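Local coordinates for arginase, mitochondrial (Medicago truncatula, PDB 6VSS), which hydrolyses L-arginine to urea and L-ornithine at a two-manganese centre and also converts agmatine to putrescine, at residues D184-L189 against H283-G288; L289-I294 against A328-R333. All coordinates share one frame; numbering follows the deposited sequence.

Interaction 1. Residues D184-L189 against H283-G288. With MN (manganese (II) ion), chain I; MN (manganese (II) ion), chain J.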
ATOM      1  N   ASP B 184      16.002  -1.777  22.426  1.00 25.84           N
ATOM      2  CA  ASP B 184      14.623  -1.256  22.508  1.00 26.22           C
ATOM      3  C   ASP B 184      14.605   0.251  22.228  1.00 25.66           C
ATOM      4  O   ASP B 184      15.559   0.898  22.578  1.00 26.21           O
ATOM      5  CB  ASP B 184      14.094  -1.606  23.887  1.00 25.99           C
ATOM      6  CG  ASP B 184      12.600  -1.827  23.918  1.00 26.43           C
ATOM      7  OD1 ASP B 184      11.849  -1.190  23.136  1.00 27.77           O
ATOM      8  OD2 ASP B 184      12.238  -2.732  24.639  1.00 29.49           O
ATOM      9  N   ALA B 185      13.529   0.803  21.678  1.00 25.25           N
ATOM     10  CA  ALA B 185      13.237   2.256  21.760  1.00 25.43           C
ATOM     11  C   ALA B 185      12.864   2.651  23.199  1.00 26.61           C
ATOM     12  O   ALA B 185      13.052   3.863  23.558  1.00 25.82           O
ATOM     13  CB  ALA B 185      12.158   2.640  20.788  1.00 24.86           C
ATOM     14  N   HIS B 186      12.395   1.700  24.012  1.00 26.86           N
ATOM     15  CA  HIS B 186      11.636   1.958  25.262  1.00 28.14           C
ATOM     16  C   HIS B 186      12.311   1.199  26.378  1.00 28.08           C
ATOM     17  O   HIS B 186      12.697   0.063  26.196  1.00 26.25           O
ATOM     18  CB  HIS B 186      10.179   1.468  25.184  1.00 29.64           C
ATOM     19  CG  HIS B 186       9.465   1.891  23.949  1.00 29.37           C
ATOM     20  ND1 HIS B 186       9.308   1.050  22.823  1.00 30.52           N
ATOM     21  CD2 HIS B 186       8.894   3.087  23.650  1.00 30.26           C
ATOM     22  CE1 HIS B 186       8.690   1.785  21.883  1.00 29.59           C
ATOM     23  NE2 HIS B 186       8.402   3.022  22.366  1.00 29.38           N
ATOM     24  N   PRO B 187      12.591   1.816  27.538  1.00 29.62           N
ATOM     25  CA  PRO B 187      13.281   1.070  28.590  1.00 29.90           C
ATOM     26  C   PRO B 187      12.496  -0.154  29.094  1.00 30.74           C
ATOM     27  O   PRO B 187      13.098  -1.012  29.720  1.00 31.66           O
ATOM     28  CB  PRO B 187      13.510   2.113  29.699  1.00 30.56           C
ATOM     29  CG  PRO B 187      13.439   3.471  28.985  1.00 31.22           C
ATOM     30  CD  PRO B 187      12.462   3.259  27.833  1.00 30.79           C
ATOM     31  N   ASP B 188      11.174  -0.155  28.965  1.00 30.94           N
ATOM     32  CA  ASP B 188      10.294  -1.192  29.551  1.00 31.88           C
ATOM     33  C   ASP B 188      10.583  -1.386  31.044  1.00 33.37           C
ATOM     34  O   ASP B 188      10.470  -2.517  31.503  1.00 31.66           O
ATOM     35  CB  ASP B 188      10.445  -2.512  28.816  1.00 33.21           C
ATOM     36  CG  ASP B 188       9.906  -2.500  27.394  1.00 34.62           C
ATOM     37  OD1 ASP B 188       9.246  -1.491  27.037  1.00 32.41           O
ATOM     38  OD2 ASP B 188      10.104  -3.526  26.700  1.00 37.52           O
ATOM     39  N   LEU B 189      10.725  -0.287  31.798  1.00 36.04           N
ATOM     40  CA  LEU B 189      11.056  -0.324  33.250  1.00 37.00           C
ATOM     41  C   LEU B 189       9.976   0.330  34.125  1.00 37.88           C
ATOM     42  O   LEU B 189      10.247   0.502  35.303  1.00 37.06           O
ATOM     43  CB  LEU B 189      12.401   0.374  33.427  1.00 36.64           C
ATOM     44  CG  LEU B 189      13.597  -0.540  33.191  1.00 37.25           C
ATOM     45  CD1 LEU B 189      14.874   0.271  32.981  1.00 38.35           C
ATOM     46  CD2 LEU B 189      13.771  -1.505  34.364  1.00 36.74           C
ATOM     47  N   HIS B 283       4.810   0.504  18.009  1.00 24.89           N
ATOM     48  CA  HIS B 283       5.209   1.840  18.505  1.00 25.70           C
ATOM     49  C   HIS B 283       6.265   2.391  17.568  1.00 25.01           C
ATOM     50  O   HIS B 283       7.413   2.183  17.841  1.00 25.68           O
ATOM     51  CB  HIS B 283       5.732   1.721  19.950  1.00 26.90           C
ATOM     52  CG  HIS B 283       4.685   1.190  20.848  1.00 29.23           C
ATOM     53  ND1 HIS B 283       3.758   2.018  21.457  1.00 32.14           N
ATOM     54  CD2 HIS B 283       4.344  -0.078  21.170  1.00 32.22           C
ATOM     55  CE1 HIS B 283       2.908   1.282  22.161  1.00 34.19           C
ATOM     56  NE2 HIS B 283       3.234  -0.017  21.993  1.00 34.05           N
ATOM     57  N   HIS B 284       5.891   3.099  16.525  1.00 25.70           N
ATOM     58  CA  HIS B 284       6.870   3.826  15.682  1.00 26.59           C
ATOM     59  C   HIS B 284       7.596   4.908  16.532  1.00 27.14           C
ATOM     60  O   HIS B 284       6.916   5.724  17.136  1.00 26.39           O
ATOM     61  CB  HIS B 284       6.189   4.406  14.460  1.00 26.55           C
ATOM     62  CG  HIS B 284       5.755   3.402  13.479  1.00 28.71           C
ATOM     63  ND1 HIS B 284       4.594   3.548  12.750  1.00 30.97           N
ATOM     64  CD2 HIS B 284       6.293   2.245  13.070  1.00 29.64           C
ATOM     65  CE1 HIS B 284       4.402   2.492  12.006  1.00 30.11           C
ATOM     66  NE2 HIS B 284       5.447   1.697  12.148  1.00 29.00           N
ATOM     67  N   GLU B 285       8.935   4.915  16.614  1.00 27.38           N
ATOM     68  CA  GLU B 285       9.682   5.996  17.331  1.00 27.08           C
ATOM     69  C   GLU B 285      10.796   6.481  16.415  1.00 24.97           C
ATOM     70  O   GLU B 285      11.860   5.883  16.383  1.00 24.20           O
ATOM     71  CB  GLU B 285      10.292   5.492  18.651  1.00 28.79           C
ATOM     72  CG  GLU B 285       9.287   4.911  19.621  1.00 30.84           C
ATOM     73  CD  GLU B 285       8.401   5.920  20.333  1.00 33.65           C
ATOM     74  OE1 GLU B 285       8.731   7.132  20.253  1.00 35.04           O
ATOM     75  OE2 GLU B 285       7.363   5.482  20.969  1.00 33.94           O
ATOM     76  N   PRO B 286      10.614   7.561  15.638  1.00 24.35           N
ATOM     77  CA  PRO B 286      11.658   7.971  14.693  1.00 24.77           C
ATOM     78  C   PRO B 286      12.981   8.295  15.387  1.00 25.04           C
ATOM     79  O   PRO B 286      13.010   8.648  16.571  1.00 27.27           O
ATOM     80  CB  PRO B 286      11.077   9.185  13.965  1.00 24.49           C
ATOM     81  CG  PRO B 286       9.561   8.948  14.088  1.00 24.71           C
ATOM     82  CD  PRO B 286       9.369   8.328  15.476  1.00 24.49           C
ATOM     83  N   GLY B 287      14.057   8.059  14.667  1.00 24.83           N
ATOM     84  CA  GLY B 287      15.429   8.292  15.160  1.00 24.88           C
ATOM     85  C   GLY B 287      16.059   7.062  15.793  1.00 24.74           C
ATOM     86  O   GLY B 287      16.838   7.269  16.740  1.00 25.15           O
ATOM     87  N   GLY B 288      15.846   5.861  15.216  1.00 23.90           N
ATOM     88  CA  GLY B 288      16.216   4.599  15.844  1.00 24.04           C
ATOM     89  C   GLY B 288      17.526   4.083  15.296  1.00 24.18           C
ATOM     90  O   GLY B 288      18.138   4.756  14.466  1.00 24.73           O
TER
HETATM   91 MN    MN I 401       9.760  -1.176  22.339  1.00 29.23          MN
HETATM   92 MN    MN J 402      10.197  -3.351  24.538  1.00 34.73          MN
HETATM   93  O   HOH W   1       9.181  -1.561  24.390  1.00 29.70           O

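Interaction 2. Residues L289-I294 against A328-R333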
ATOM      1  N   LEU B 289      17.875   2.870  15.656  1.00 24.11           N
ATOM      2  CA  LEU B 289      19.096   2.169  15.164  1.00 24.14           C
ATOM      3  C   LEU B 289      18.979   1.799  13.676  1.00 24.51           C
ATOM      4  O   LEU B 289      17.857   1.561  13.182  1.00 23.49           O
ATOM      5  CB  LEU B 289      19.306   0.925  15.997  1.00 23.25           C
ATOM      6  CG  LEU B 289      19.536   1.191  17.474  1.00 23.55           C
ATOM      7  CD1 LEU B 289      19.443  -0.089  18.275  1.00 24.06           C
ATOM      8  CD2 LEU B 289      20.860   1.849  17.685  1.00 24.16           C
ATOM      9  N   LEU B 290      20.104   1.699  13.009  1.00 25.04           N
ATOM     10  CA  LEU B 290      20.146   1.037  11.694  1.00 26.58           C
ATOM     11  C   LEU B 290      20.389  -0.437  11.954  1.00 26.07           C
ATOM     12  O   LEU B 290      20.836  -0.830  13.058  1.00 25.87           O
ATOM     13  CB  LEU B 290      21.235   1.626  10.797  1.00 28.10           C
ATOM     14  CG  LEU B 290      21.210   3.143  10.632  1.00 28.46           C
ATOM     15  CD1 LEU B 290      22.452   3.586   9.852  1.00 28.85           C
ATOM     16  CD2 LEU B 290      19.924   3.570   9.943  1.00 28.44           C
ATOM     17  N   PHE B 291      20.019  -1.236  10.973  1.00 26.23           N
ATOM     18  CA  PHE B 291      20.097  -2.704  11.081  1.00 27.58           C
ATOM     19  C   PHE B 291      21.522  -3.136  11.503  1.00 27.71           C
ATOM     20  O   PHE B 291      21.692  -3.938  12.456  1.00 27.23           O
ATOM     21  CB  PHE B 291      19.624  -3.379   9.791  1.00 27.34           C
ATOM     22  CG  PHE B 291      19.414  -4.852  10.011  1.00 27.71           C
ATOM     23  CD1 PHE B 291      18.203  -5.340  10.474  1.00 28.91           C
ATOM     24  CD2 PHE B 291      20.452  -5.758   9.844  1.00 29.62           C
ATOM     25  CE1 PHE B 291      18.003  -6.700  10.714  1.00 28.56           C
ATOM     26  CE2 PHE B 291      20.253  -7.118  10.086  1.00 29.85           C
ATOM     27  CZ  PHE B 291      19.035  -7.583  10.527  1.00 28.52           C
ATOM     28  N   ARG B 292      22.509  -2.561  10.840  1.00 29.20           N
ATOM     29  CA  ARG B 292      23.959  -2.811  10.998  1.00 31.18           C
ATOM     30  C   ARG B 292      24.417  -2.357  12.394  1.00 31.86           C
ATOM     31  O   ARG B 292      25.453  -2.792  12.840  1.00 33.19           O
ATOM     32  CB  ARG B 292      24.546  -2.118   9.759  1.00 32.75           C
ATOM     33  CG  ARG B 292      26.055  -2.128   9.613  1.00 35.11           C
ATOM     34  CD  ARG B 292      26.692  -3.411   9.121  1.00 35.05           C
ATOM     35  NE  ARG B 292      25.853  -4.103   8.158  1.00 34.85           N
ATOM     36  CZ  ARG B 292      25.859  -5.438   7.947  1.00 35.10           C
ATOM     37  NH1 ARG B 292      26.642  -6.232   8.657  1.00 33.96           N
ATOM     38  NH2 ARG B 292      25.034  -5.971   7.048  1.00 34.39           N
ATOM     39  N   ASP B 293      23.722  -1.471  13.093  1.00 30.87           N
ATOM     40  CA  ASP B 293      24.174  -1.114  14.470  1.00 30.64           C
ATOM     41  C   ASP B 293      23.950  -2.317  15.395  1.00 29.13           C
ATOM     42  O   ASP B 293      24.839  -2.691  16.158  1.00 28.19           O
ATOM     43  CB  ASP B 293      23.390   0.068  15.055  1.00 32.17           C
ATOM     44  CG  ASP B 293      23.694   1.425  14.466  1.00 32.28           C
ATOM     45  OD1 ASP B 293      24.858   1.779  14.417  1.00 33.67           O
ATOM     46  OD2 ASP B 293      22.748   2.124  14.121  1.00 32.31           O
ATOM     47  N   ILE B 294      22.791  -2.949  15.314  1.00 27.43           N
ATOM     48  CA  ILE B 294      22.530  -4.168  16.139  1.00 27.95           C
ATOM     49  C   ILE B 294      23.584  -5.251  15.785  1.00 28.90           C
ATOM     50  O   ILE B 294      24.063  -5.976  16.708  1.00 26.55           O
ATOM     51  CB  ILE B 294      21.090  -4.667  15.935  1.00 27.45           C
ATOM     52  CG1 ILE B 294      20.084  -3.555  16.275  1.00 27.86           C
ATOM     53  CG2 ILE B 294      20.835  -5.919  16.762  1.00 28.10           C
ATOM     54  CD1 ILE B 294      18.673  -4.006  16.388  1.00 27.91           C
ATOM     55  N   ALA B 328      13.089  -9.134  11.192  1.00 20.41           N
ATOM     56  CA  ALA B 328      12.999  -9.973  12.412  1.00 20.75           C
ATOM     57  C   ALA B 328      13.724 -11.329  12.175  1.00 21.31           C
ATOM     58  O   ALA B 328      14.443 -11.782  13.053  1.00 21.14           O
ATOM     59  CB  ALA B 328      11.532 -10.117  12.723  1.00 20.34           C
ATOM     60  N   ALA B 329      13.539 -11.945  11.005  1.00 22.01           N
ATOM     61  CA  ALA B 329      14.109 -13.265  10.644  1.00 22.44           C
ATOM     62  C   ALA B 329      15.641 -13.172  10.625  1.00 23.56           C
ATOM     63  O   ALA B 329      16.293 -14.000  11.275  1.00 23.63           O
ATOM     64  CB  ALA B 329      13.557 -13.716   9.330  1.00 22.17           C
ATOM     65  N   LYS B 330      16.191 -12.082  10.072  1.00 24.99           N
ATOM     66  CA  LYS B 330      17.645 -11.835  10.076  1.00 25.84           C
ATOM     67  C   LYS B 330      18.173 -11.567  11.492  1.00 25.49           C
ATOM     68  O   LYS B 330      19.249 -12.041  11.798  1.00 24.72           O
ATOM     69  CB  LYS B 330      18.014 -10.698   9.138  1.00 26.78           C
ATOM     70  CG  LYS B 330      19.525 -10.582   9.001  1.00 27.44           C
ATOM     71  CD  LYS B 330      20.028  -9.907   7.734  1.00 28.34           C
ATOM     72  CE  LYS B 330      21.554  -9.869   7.713  1.00 29.88           C
ATOM     73  NZ  LYS B 330      22.073  -9.467   6.388  1.00 31.29           N
ATOM     74  N   LEU B 331      17.469 -10.803  12.322  1.00 25.59           N
ATOM     75  CA  LEU B 331      17.827 -10.687  13.771  1.00 25.76           C
ATOM     76  C   LEU B 331      17.854 -12.078  14.407  1.00 25.47           C
ATOM     77  O   LEU B 331      18.805 -12.351  15.140  1.00 26.14           O
ATOM     78  CB  LEU B 331      16.907  -9.718  14.526  1.00 25.30           C
ATOM     79  CG  LEU B 331      16.900  -8.287  13.968  1.00 25.62           C
ATOM     80  CD1 LEU B 331      15.773  -7.493  14.588  1.00 25.70           C
ATOM     81  CD2 LEU B 331      18.237  -7.605  14.208  1.00 25.55           C
ATOM     82  N   VAL B 332      16.882 -12.934  14.126  1.00 25.86           N
ATOM     83  CA  VAL B 332      16.845 -14.311  14.707  1.00 26.17           C
ATOM     84  C   VAL B 332      18.068 -15.079  14.203  1.00 25.85           C
ATOM     85  O   VAL B 332      18.732 -15.751  15.017  1.00 24.16           O
ATOM     86  CB  VAL B 332      15.527 -15.068  14.422  1.00 26.63           C
ATOM     87  CG1 VAL B 332      15.510 -16.421  15.091  1.00 26.38           C
ATOM     88  CG2 VAL B 332      14.330 -14.309  14.978  1.00 27.88           C
ATOM     89  N   ARG B 333      18.365 -14.998  12.914  1.00 26.13           N
ATOM     90  CA  ARG B 333      19.470 -15.777  12.296  1.00 27.61           C
ATOM     91  C   ARG B 333      20.802 -15.358  12.928  1.00 27.37           C
ATOM     92  O   ARG B 333      21.594 -16.217  13.283  1.00 28.28           O
ATOM     93  CB  ARG B 333      19.499 -15.598  10.780  1.00 28.60           C
ATOM     94  CG  ARG B 333      18.435 -16.430  10.076  1.00 29.97           C
ATOM     95  CD  ARG B 333      17.988 -15.835   8.748  1.00 32.15           C
ATOM     96  NE  ARG B 333      19.105 -15.734   7.822  1.00 34.39           N
ATOM     97  CZ  ARG B 333      19.141 -16.188   6.577  1.00 36.40           C
ATOM     98  NH1 ARG B 333      18.117 -16.838   6.059  1.00 38.52           N
ATOM     99  NH2 ARG B 333      20.265 -16.091   5.891  1.00 38.53           N
TER

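Interaction 1. Residues D184-L189 against H283-G288
A185 and E285 mark the closest backbone approach of two irregular loops, their CA atoms 6.8 Å apart, so the contact is made by side chains. H186 reaches across. The edge of its imidazole carrying NE2 points at the E285 carboxylate, and NE2 donates to OE2 over 3.0 Å in a nearly straight bond (166°). OE2 lies close to the imidazole plane, the hydrogen arrives from above the carboxylate plane, and the two flat groups stand almost perpendicular. In E285, CG lies anti to the carbonyl carbon (chi1 -57°), 3.8 Å from A185 CB, and a bend at chi2 (-74°) brings OE2 to H186 NE2. The A185 methyl in turn covers one face of the H186 ring, offset toward its rim. Next to NE2, H186 CE1 meets H283 CB at 3.5 Å, obliquely; H283 ND1 bonds S96 O of a neighbouring subunit.

The other H186 nitrogen, ND1, binds one manganese at 2.3 Å. This bond and that to second-shell E285 together hold the ring's rotation, and E285 probably makes H186 a stronger metal ligand. D184 bridges the binuclear centre: OD1 binds the same manganese as H186, OD2 the second, at 2.1 Å. OD1 also accepts the backbone N-H of H186, closing an Asx turn. D188 OD2 joins the second ion, while its OD1 accepts a hydrogen bond from the water shared by both metals (2.6 Å). H160, D269 and D271 complete the site. D184-L189 follows strand 178-183, H283-G288 precedes helix 291-300, and L189 packs on helices 203-209 and 226-234.

Interaction 2. Residues L289-I294 against A328-R333
F291 pushes its ring end between K330 and L331. Its CZ comes within 3.4 Å of K330 CG, and on the other side of the ring end CE1 lies 3.6 Å from L331 CD2. Both approaches are oblique to the ring. With chi1 at -167°, the phenyl swings away from its own backbone N and extends to the facing helix. The K330 chain, stretched beyond CG, runs past CZ and CE2, so its methylenes do the packing while the ammonium is carried further on. L331 uses the same methyl, CD2, a second time, against I294 CG2 at 4.0 Å. No hydrogen bond crosses this buried interface.

The two helices, 291-300 and 323-339, belong to the α/β fold of the arginase family, in which helices pack around a parallel sheet; I294 also touches F183 of strand 178-183, and V332 rests on strand 151-157.

Further out, L290 sits at the N-cap of helix 291-300, and D293 OD2 accepts the backbone N-H of L290 (N to OD2 2.9 Å), the side-chain half of a capping box. D293 OD1 is held by a salt bridge to R249. K330 NZ and R292 NH2 are 4.6 Å apart, but E102 makes salt bridges to both residues and would offset their like charges. The same two nitrogens donate to backbone oxygens of a neighbouring subunit, K330 NZ to P286 O and R292 NH2 to G287 O.

The two contacts follow one another without a break, since H283-G288 runs straight into L289-I294, and their centres lie 15 Å apart. Interaction 1 is part of the manganese site itself, with D188 and L189 also binding L-ornithine. Interaction 2 is removed from the metals: the I294 side chain is about 11 Å from a manganese ion and about 8 Å from the side chain of D269. Within one chain they share no other touch, but in the hexamer H283-G288 of one subunit faces interaction 2 of another. S96 and T97 of that neighbouring subunit, both ornithine-binding positions, meet H283 and E285, consistent with the neighbouring subunit's part in holding substrate in plant arginases.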